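Local coordinates for ribulose bisphosphate carboxylase (Pyrococcus horikoshii, PDB 2D69) that catalyses the addition of carbon dioxide and water to ribulose 1,5-bisphosphate, giving two molecules of 3-phosphoglycerate, with magnesium as cofactor, at the interface of chains A and B. Numbering follows the deposited sequence. Chains: chain A/B, Ribulose bisphosphate carboxylase.

Contact 1: the interface of chains A and B. Residues chain A 192-193, 228-229, 237; chain B 94, 97.
B:Glu94 reaches from a loop of the N-terminal domain into the catalytic domain of chain A and ends on A:Arg237. Its CB rests against the backbone O of A:Ser193, 3.4 Å away, and near A:Thr192 OG1; CG passes the same carbonyl. CG stands anti to the backbone N (chi1 172°), and the extended chain then carries the carboxylate straight at the guanidinium. The salt bridge is end-on: A:Arg237 NH1 binds B:Glu94 OE2 at 2.8 Å and A:Arg237 NH2 binds B:Glu94 OE1 at 3.1 Å. Both oxygens use their syn lone pairs, and the two planes lie only 19° apart, which fixes the carboxylate's rotation. OE1 also accepts from the A:Thr192 hydroxyl, OG1, at 2.7 Å; this donor arrives on the anti side, somewhat out of the carboxylate plane. Water 1 adds a further link from B:Glu94 OE1, 2.8 Å away, to A:Thr228 O and B:Ser97 OG. A glutamine here would probably leave the guanidinium without its opposite charge and turn one of the two paired contacts into a meeting of donors. A:Arg237 extends from helix 231-244, while A:Thr192 and A:Ser193 belong to the loop after strand 184-186, just past A:Asp188 and A:Glu189, predicted magnesium ligands, and A:Lys186, which would bind the metal through a carbamate not present here; the loop of B:Glu94 precedes helix 98-105.

Contact 2: the interface of chains A and B. Residues chain A 97, 99, 259, 262; chain B 229-231.
The peptide plane joining B:Gly229 to B:Pro230 has A:Val99 over one face: CG2 lies 3.9 Å from B:Gly229 C and stands squarely above it. This is the subunit contact of the Rubisco family, in which an N-terminal domain packs on the barrel of its partner; here A:Ser259 and A:Gln262, both on helix 258-271, add barrel-to-barrel contact. At the peptide's edge A:Ser259 OG donates to B:Gly229 O at 2.7 Å, in the carbonyl plane and on a lone pair. The pyrrolidine of B:Pro230 is edged by A:Ser97, whose OG is 3.7 Å from CD, and by A:Gln262, whose CB and amide OE1 approach CB and CG. With chi1 178°, A:Ser259 points its hydroxyl toward the start of helix 231-243 of chain B. B:Val231 N lies 3.1 Å from A:Ser259 OG, but its N-H turns instead toward the backbone A:Ser259 O, a weak bond at 3.4 Å. Replacing this serine by alanine is likely to leave the B:Gly229 carbonyl without its hydroxyl donor. Behind the surface, A:Val99 N donates to A:Gln262 OE1 at 3.3 Å, which steadies the amide beside the proline and links helix 98-105 to helix 258-271.

Contact 3: the interface of chains A and B. Residues chain A 91-94, 100; chain B 163, 190, 194.
A:Leu92 and B:Met163 meet at the apolar centre, their side chains crossing at about a right angle with A:Leu92 CD2 3.7 Å from the methyl CE of B:Met163. This is the Rubisco pairing of an N-terminal domain, here of chain A, with catalytic-domain loops of the partner. B:Met163 directly follows the predicted substrate-binding B:Lys162, and B:Asn190 follows the predicted magnesium ligand B:Glu189. The thioether is bent at both chi2 (-86°) and chi3 (-88°), which curls CE back toward the end of 3-10 helix 90-92 and against the A:Leu92 carbonyl. B:Phe194 comes to the same carbonyl from another direction and presents the rim of its ring: CE2 is 3.4 Å from A:Leu92 O, while CD2 faces the carbonyl oxygens of A:Thr91 and A:Phe93 at longer range. The ring of A:Phe93 turns back into its own chain, where A:Leu92 CB covers one face at 4.1 Å above the plane. Farther out, the amide of A:Gln100, on helix 98-105, is nearly perpendicular to the B:Phe194 ring (83°) and crosses it, with OE1 near the CE2-CZ rim. At the polar rim A:Gln100 OE1 is modelled 2.9 Å from B:Asn190 O. Two acceptors cannot bond, and the amide may be turned over, which would offer NE2 to that carbonyl; the modelled orientation is therefore doubtful. B:Asn190 O also lies in the plane of the B:Phe194 ring, at its edge.

Contact 4: the interface of chains A and B. Residues chain A 283-284, 287; chain B 110-111, 291.
A:Ala283, B:His291 and B:Phe110 bury the most surface here, each between 30 and 34 Å². The methyl of A:Ala283 sits in the bend of 3-10 helix 108-111, with CB 3.6 Å from B:Gly111 CA and also against B:Phe110 CB. One residue on, A:Ala284 lays its CB over a face of the B:Phe110 ring, 3.8 Å above the plane and displaced toward the rim. B:His291 takes the other flank: chi1 of -163° swings its imidazole away from the backbone N and turns an edge to A:Ala283 O, which lies in the ring plane. The modelled approach of CE1 to that oxygen is too short to interpret and leaves the ring's flip in doubt; as modelled, NE2 makes a weak bond to B:Phe110 O on its own side. That carbonyl's firmer partner is A:Arg287 NH1, at 2.8 Å. The oxygen lies in the guanidinium plane, but the nitrogen stands 37° out of the carbonyl plane, off the lone pairs. A:Arg287 reaches it with an extended chain whose CD also brushes B:Phe110 O, and its guanidinium is nearly perpendicular to the imidazole. Water 2 links A:Ala284 O (2.8 Å) to B:His291 O (2.9 Å). Helix 283-286 follows the strand ending in the predicted proton acceptor A:His278, so the site joins a segment near one catalytic centre to the N-terminal domain (B:Phe110, B:Gly111) and catalytic domain (B:His291) of the other subunit and is likely to steady both.

Contact 1: the interface of chains A and B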
loop_
_atom_site.group_PDB
_atom_site.type_symbol
_atom_site.label_atom_id
_atom_site.label_comp_id
_atom_site.label_asym_id
_atom_site.label_seq_id
_atom_site.Cartn_x
_atom_site.Cartn_y
_atom_site.Cartn_z
ATOM N N THR A 192 -9.162 -30.942 -5.257
ATOM C CA THR A 192 -8.709 -29.572 -4.958
ATOM C C THR A 192 -9.837 -28.708 -4.418
ATOM O O THR A 192 -9.981 -28.520 -3.196
ATOM C CB THR A 192 -8.084 -28.966 -6.195
ATOM O OG1 THR A 192 -8.940 -29.127 -7.350
ATOM C CG2 THR A 192 -6.779 -29.699 -6.535
ATOM N N SER A 193 -10.670 -28.251 -5.337
ATOM C CA SER A 193 -11.747 -27.346 -5.038
ATOM C C SER A 193 -12.830 -27.547 -6.059
ATOM O O SER A 193 -12.541 -27.511 -7.232
ATOM C CB SER A 193 -11.331 -25.868 -5.035
ATOM O OG SER A 193 -12.335 -25.151 -4.337
ATOM N N THR A 228 -2.803 -27.673 -4.516
ATOM C CA THR A 228 -2.369 -27.686 -5.912
ATOM C C THR A 228 -3.343 -26.857 -6.782
ATOM O O THR A 228 -4.565 -26.932 -6.621
ATOM C CB THR A 228 -2.337 -29.106 -6.422
ATOM O OG1 THR A 228 -1.486 -29.904 -5.621
ATOM C CG2 THR A 228 -1.759 -29.197 -7.821
ATOM N N GLY A 229 -2.743 -26.070 -7.684
ATOM C CA GLY A 229 -3.415 -25.155 -8.573
ATOM C C GLY A 229 -2.396 -24.250 -9.316
ATOM O O GLY A 229 -1.194 -24.325 -9.086
ATOM N N ARG A 237 -4.259 -20.352 -1.071
ATOM C CA ARG A 237 -4.797 -21.493 -0.323
ATOM C C ARG A 237 -3.858 -21.838 0.864
ATOM O O ARG A 237 -4.315 -22.094 1.981
ATOM C CB ARG A 237 -5.035 -22.675 -1.258
ATOM C CG ARG A 237 -6.294 -22.513 -2.115
ATOM C CD ARG A 237 -6.550 -23.641 -3.162
ATOM N NE ARG A 237 -7.697 -23.216 -3.934
ATOM C CZ ARG A 237 -8.196 -23.772 -5.039
ATOM N NH1 ARG A 237 -9.210 -23.159 -5.638
ATOM N NH2 ARG A 237 -7.673 -24.855 -5.573
ATOM N N GLU B 94 -11.847 -28.988 -11.435
ATOM C CA GLU B 94 -11.768 -27.616 -11.027
ATOM C C GLU B 94 -11.585 -26.839 -12.267
ATOM O O GLU B 94 -10.506 -26.808 -12.869
ATOM C CB GLU B 94 -10.644 -27.375 -10.019
ATOM C CG GLU B 94 -10.422 -25.884 -9.723
ATOM C CD GLU B 94 -9.555 -25.583 -8.500
ATOM O OE1 GLU B 94 -8.848 -26.467 -7.916
ATOM O OE2 GLU B 94 -9.643 -24.433 -8.069
ATOM N N SER B 97 -8.527 -24.817 -14.057
ATOM C CA SER B 97 -7.250 -25.301 -13.504
ATOM C C SER B 97 -6.784 -26.431 -14.352
ATOM O O SER B 97 -7.163 -27.550 -14.076
ATOM C CB SER B 97 -7.363 -25.757 -12.043
ATOM O OG SER B 97 -6.115 -26.276 -11.619
HETATM O O HOH W 1 -6.320 -26.514 -9.099
#

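Contact 2: the interface of chains A and B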
loop_
_atom_site.group_PDB
_atom_site.type_symbol
_atom_site.label_atom_id
_atom_site.label_comp_id
_atom_site.label_asym_id
_atom_site.label_seq_id
_atom_site.Cartn_x
_atom_site.Cartn_y
_atom_site.Cartn_z
ATOM N N SER A 97 18.596 -21.389 -8.717
ATOM C CA SER A 97 17.513 -21.757 -9.635
ATOM C C SER A 97 17.615 -23.211 -10.106
ATOM O O SER A 97 18.336 -23.523 -11.040
ATOM C CB SER A 97 17.442 -20.810 -10.844
ATOM O OG SER A 97 16.441 -21.206 -11.790
ATOM N N VAL A 99 15.197 -24.756 -11.422
ATOM C CA VAL A 99 14.577 -24.627 -12.755
ATOM C C VAL A 99 15.651 -24.531 -13.812
ATOM O O VAL A 99 15.634 -25.264 -14.829
ATOM C CB VAL A 99 13.606 -23.397 -12.825
ATOM C CG1 VAL A 99 12.963 -23.315 -14.133
ATOM C CG2 VAL A 99 12.481 -23.447 -11.699
ATOM N N SER A 259 9.097 -24.573 -10.987
ATOM C CA SER A 259 9.011 -23.126 -10.857
ATOM C C SER A 259 8.055 -22.738 -9.753
ATOM O O SER A 259 8.397 -21.904 -8.853
ATOM C CB SER A 259 8.586 -22.494 -12.179
ATOM O OG SER A 259 8.460 -21.096 -11.995
ATOM N N GLN A 262 9.506 -23.936 -6.222
ATOM C CA GLN A 262 10.564 -23.121 -5.634
ATOM C C GLN A 262 9.937 -21.904 -5.005
ATOM O O GLN A 262 10.288 -21.496 -3.889
ATOM C CB GLN A 262 11.621 -22.735 -6.668
ATOM C CG GLN A 262 12.517 -23.828 -7.068
ATOM C CD GLN A 262 13.884 -23.313 -7.492
ATOM O OE1 GLN A 262 14.210 -23.329 -8.660
ATOM N NE2 GLN A 262 14.648 -22.829 -6.556
ATOM N N GLY B 229 12.455 -19.191 -14.565
ATOM C CA GLY B 229 13.003 -19.268 -13.222
ATOM C C GLY B 229 11.881 -19.639 -12.264
ATOM O O GLY B 229 10.780 -19.923 -12.688
ATOM N N PRO B 230 12.167 -19.595 -10.975
ATOM C CA PRO B 230 11.140 -19.578 -9.937
ATOM C C PRO B 230 10.080 -18.509 -10.269
ATOM O O PRO B 230 10.464 -17.475 -10.773
ATOM C CB PRO B 230 11.934 -19.203 -8.671
ATOM C CG PRO B 230 13.285 -19.520 -8.975
ATOM C CD PRO B 230 13.513 -19.438 -10.410
ATOM N N VAL B 231 8.797 -18.764 -10.010
ATOM C CA VAL B 231 7.767 -17.964 -10.657
ATOM C C VAL B 231 7.865 -16.498 -10.309
ATOM O O VAL B 231 7.631 -15.712 -11.177
ATOM C CB VAL B 231 6.270 -18.249 -10.338
ATOM C CG1 VAL B 231 5.489 -18.351 -11.674
ATOM C CG2 VAL B 231 6.088 -19.331 -9.487
#

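Contact 3: the interface of chains A and B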
loop_
_atom_site.group_PDB
_atom_site.type_symbol
_atom_site.label_atom_id
_atom_site.label_comp_id
_atom_site.label_asym_id
_atom_site.label_seq_id
_atom_site.Cartn_x
_atom_site.Cartn_y
_atom_site.Cartn_z
ATOM N N THR A 91 29.860 -21.737 -13.492
ATOM C CA THR A 91 29.616 -20.652 -14.409
ATOM C C THR A 91 28.438 -20.903 -15.377
ATOM O O THR A 91 28.006 -19.985 -16.099
ATOM C CB THR A 91 30.910 -20.392 -15.229
ATOM O OG1 THR A 91 31.400 -21.637 -15.705
ATOM C CG2 THR A 91 32.072 -19.904 -14.319
ATOM N N LEU A 92 27.986 -22.154 -15.495
ATOM C CA LEU A 92 26.912 -22.495 -16.399
ATOM C C LEU A 92 25.568 -22.318 -15.708
ATOM O O LEU A 92 24.533 -22.413 -16.367
ATOM C CB LEU A 92 27.001 -23.957 -16.836
ATOM C CG LEU A 92 27.911 -24.348 -17.954
ATOM C CD1 LEU A 92 28.168 -25.857 -17.793
ATOM C CD2 LEU A 92 27.302 -23.983 -19.341
ATOM N N PHE A 93 25.568 -22.037 -14.392
ATOM C CA PHE A 93 24.336 -22.072 -13.615
ATOM C C PHE A 93 23.920 -20.784 -12.951
ATOM O O PHE A 93 24.766 -19.986 -12.415
ATOM C CB PHE A 93 24.433 -23.183 -12.571
ATOM C CG PHE A 93 24.648 -24.536 -13.163
ATOM C CD1 PHE A 93 23.888 -24.975 -14.239
ATOM C CD2 PHE A 93 25.744 -25.299 -12.795
ATOM C CE1 PHE A 93 24.114 -26.210 -14.789
ATOM C CE2 PHE A 93 26.002 -26.526 -13.399
ATOM C CZ PHE A 93 25.189 -26.964 -14.397
ATOM N N GLU A 94 22.615 -20.547 -12.971
ATOM C CA GLU A 94 22.064 -19.473 -12.177
ATOM C C GLU A 94 21.798 -20.042 -10.835
ATOM O O GLU A 94 20.888 -20.876 -10.658
ATOM C CB GLU A 94 20.790 -18.891 -12.795
ATOM C CG GLU A 94 20.188 -17.759 -11.999
ATOM C CD GLU A 94 18.860 -17.238 -12.591
ATOM O OE1 GLU A 94 18.431 -17.624 -13.746
ATOM O OE2 GLU A 94 18.305 -16.395 -11.878
ATOM N N GLN A 100 16.592 -23.633 -13.629
ATOM C CA GLN A 100 17.640 -23.450 -14.666
ATOM C C GLN A 100 18.612 -24.628 -14.777
ATOM O O GLN A 100 19.062 -24.991 -15.901
ATOM C CB GLN A 100 18.410 -22.106 -14.481
ATOM C CG GLN A 100 19.373 -21.812 -15.736
ATOM C CD GLN A 100 20.807 -22.312 -15.554
ATOM O OE1 GLN A 100 21.603 -22.357 -16.523
ATOM N NE2 GLN A 100 21.152 -22.669 -14.336
ATOM N N MET B 163 26.004 -20.419 -24.581
ATOM C CA MET B 163 26.263 -19.862 -23.251
ATOM C C MET B 163 27.566 -19.054 -23.203
ATOM O O MET B 163 28.463 -19.254 -23.999
ATOM C CB MET B 163 26.283 -20.966 -22.198
ATOM C CG MET B 163 24.960 -21.823 -22.092
ATOM S SD MET B 163 23.753 -21.092 -21.028
ATOM C CE MET B 163 24.313 -21.820 -19.456
ATOM N N ASN B 190 18.931 -22.546 -21.697
ATOM C CA ASN B 190 19.762 -22.584 -20.498
ATOM C C ASN B 190 20.266 -21.224 -20.088
ATOM O O ASN B 190 20.810 -21.088 -18.990
ATOM C CB ASN B 190 20.943 -23.523 -20.702
ATOM C CG ASN B 190 20.482 -24.926 -21.059
ATOM O OD1 ASN B 190 19.394 -25.358 -20.640
ATOM N ND2 ASN B 190 21.246 -25.606 -21.864
ATOM N N PHE B 194 23.203 -14.662 -15.195
ATOM C CA PHE B 194 24.526 -15.034 -14.689
ATOM C C PHE B 194 25.248 -13.786 -14.153
ATOM O O PHE B 194 24.907 -12.651 -14.491
ATOM C CB PHE B 194 25.333 -15.673 -15.822
ATOM C CG PHE B 194 24.594 -16.806 -16.511
ATOM C CD1 PHE B 194 23.880 -16.581 -17.663
ATOM C CD2 PHE B 194 24.549 -18.059 -15.938
ATOM C CE1 PHE B 194 23.123 -17.582 -18.227
ATOM C CE2 PHE B 194 23.802 -19.080 -16.500
ATOM C CZ PHE B 194 23.102 -18.847 -17.673
#

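Contact 4: the interface of chains A and B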
loop_
_atom_site.group_PDB
_atom_site.type_symbol
_atom_site.label_atom_id
_atom_site.label_comp_id
_atom_site.label_asym_id
_atom_site.label_seq_id
_atom_site.Cartn_x
_atom_site.Cartn_y
_atom_site.Cartn_z
ATOM N N ALA A 283 5.665 -41.093 -13.105
ATOM C CA ALA A 283 5.929 -42.337 -13.813
ATOM C C ALA A 283 5.878 -42.179 -15.307
ATOM O O ALA A 283 6.311 -43.096 -16.042
ATOM C CB ALA A 283 4.979 -43.470 -13.322
ATOM N N ALA A 284 5.390 -41.028 -15.796
ATOM C CA ALA A 284 5.508 -40.729 -17.250
ATOM C C ALA A 284 6.956 -40.624 -17.723
ATOM O O ALA A 284 7.295 -40.905 -18.927
ATOM C CB ALA A 284 4.751 -39.417 -17.586
ATOM N N ARG A 287 9.590 -44.218 -14.916
ATOM C CA ARG A 287 9.289 -45.659 -14.931
ATOM C C ARG A 287 10.161 -46.436 -15.932
ATOM O O ARG A 287 10.600 -47.574 -15.655
ATOM C CB ARG A 287 7.788 -45.839 -15.217
ATOM C CG ARG A 287 7.302 -47.260 -15.182
ATOM C CD ARG A 287 5.777 -47.380 -15.109
ATOM N NE ARG A 287 5.375 -48.771 -15.009
ATOM C CZ ARG A 287 4.117 -49.197 -14.925
ATOM N NH1 ARG A 287 3.093 -48.338 -14.918
ATOM N NH2 ARG A 287 3.887 -50.503 -14.839
ATOM N N PHE B 110 -0.140 -43.363 -14.790
ATOM C CA PHE B 110 1.113 -43.834 -15.428
ATOM C C PHE B 110 1.907 -44.815 -14.543
ATOM O O PHE B 110 2.752 -45.553 -15.049
ATOM C CB PHE B 110 2.019 -42.679 -15.760
ATOM C CG PHE B 110 1.512 -41.805 -16.859
ATOM C CD1 PHE B 110 1.224 -40.468 -16.623
ATOM C CD2 PHE B 110 1.359 -42.302 -18.143
ATOM C CE1 PHE B 110 0.741 -39.673 -17.634
ATOM C CE2 PHE B 110 0.889 -41.503 -19.154
ATOM C CZ PHE B 110 0.601 -40.194 -18.925
ATOM N N GLY B 111 1.662 -44.798 -13.233
ATOM C CA GLY B 111 2.304 -45.732 -12.329
ATOM C C GLY B 111 1.567 -47.047 -12.014
ATOM O O GLY B 111 2.026 -47.835 -11.161
ATOM N N HIS B 291 4.530 -45.059 -24.082
ATOM C CA HIS B 291 4.372 -44.537 -22.696
ATOM C C HIS B 291 4.650 -43.054 -22.563
ATOM O O HIS B 291 5.641 -42.583 -23.097
ATOM C CB HIS B 291 5.303 -45.309 -21.715
ATOM C CG HIS B 291 4.938 -45.160 -20.270
ATOM N ND1 HIS B 291 5.683 -44.410 -19.383
ATOM C CD2 HIS B 291 3.930 -45.699 -19.549
ATOM C CE1 HIS B 291 5.130 -44.481 -18.181
ATOM N NE2 HIS B 291 4.061 -45.255 -18.257
HETATM O O HOH W 2 7.884 -41.701 -21.520
#

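Contacts 2 and 3 lie about 13 Å apart between their C-alpha centres and share helix 98-105 of chain A; contact 1 is about 20 Å from contact 2, and contacts 1 and 3 are the farthest apart, about 33 Å between C-alpha centres. Because the interface is two-fold symmetric, Ser97 and Gly229 recur with chains exchanged in contacts 1 and 2, and Glu94 in contacts 1 and 3. Contact 4, about 23 Å from contact 1, adds the next 3-10 helix, 108-111. Together the segment 91-111 of each subunit is laid along its partner's catalytic domain, making the dimer from which the octamer of this crystal appears to be built.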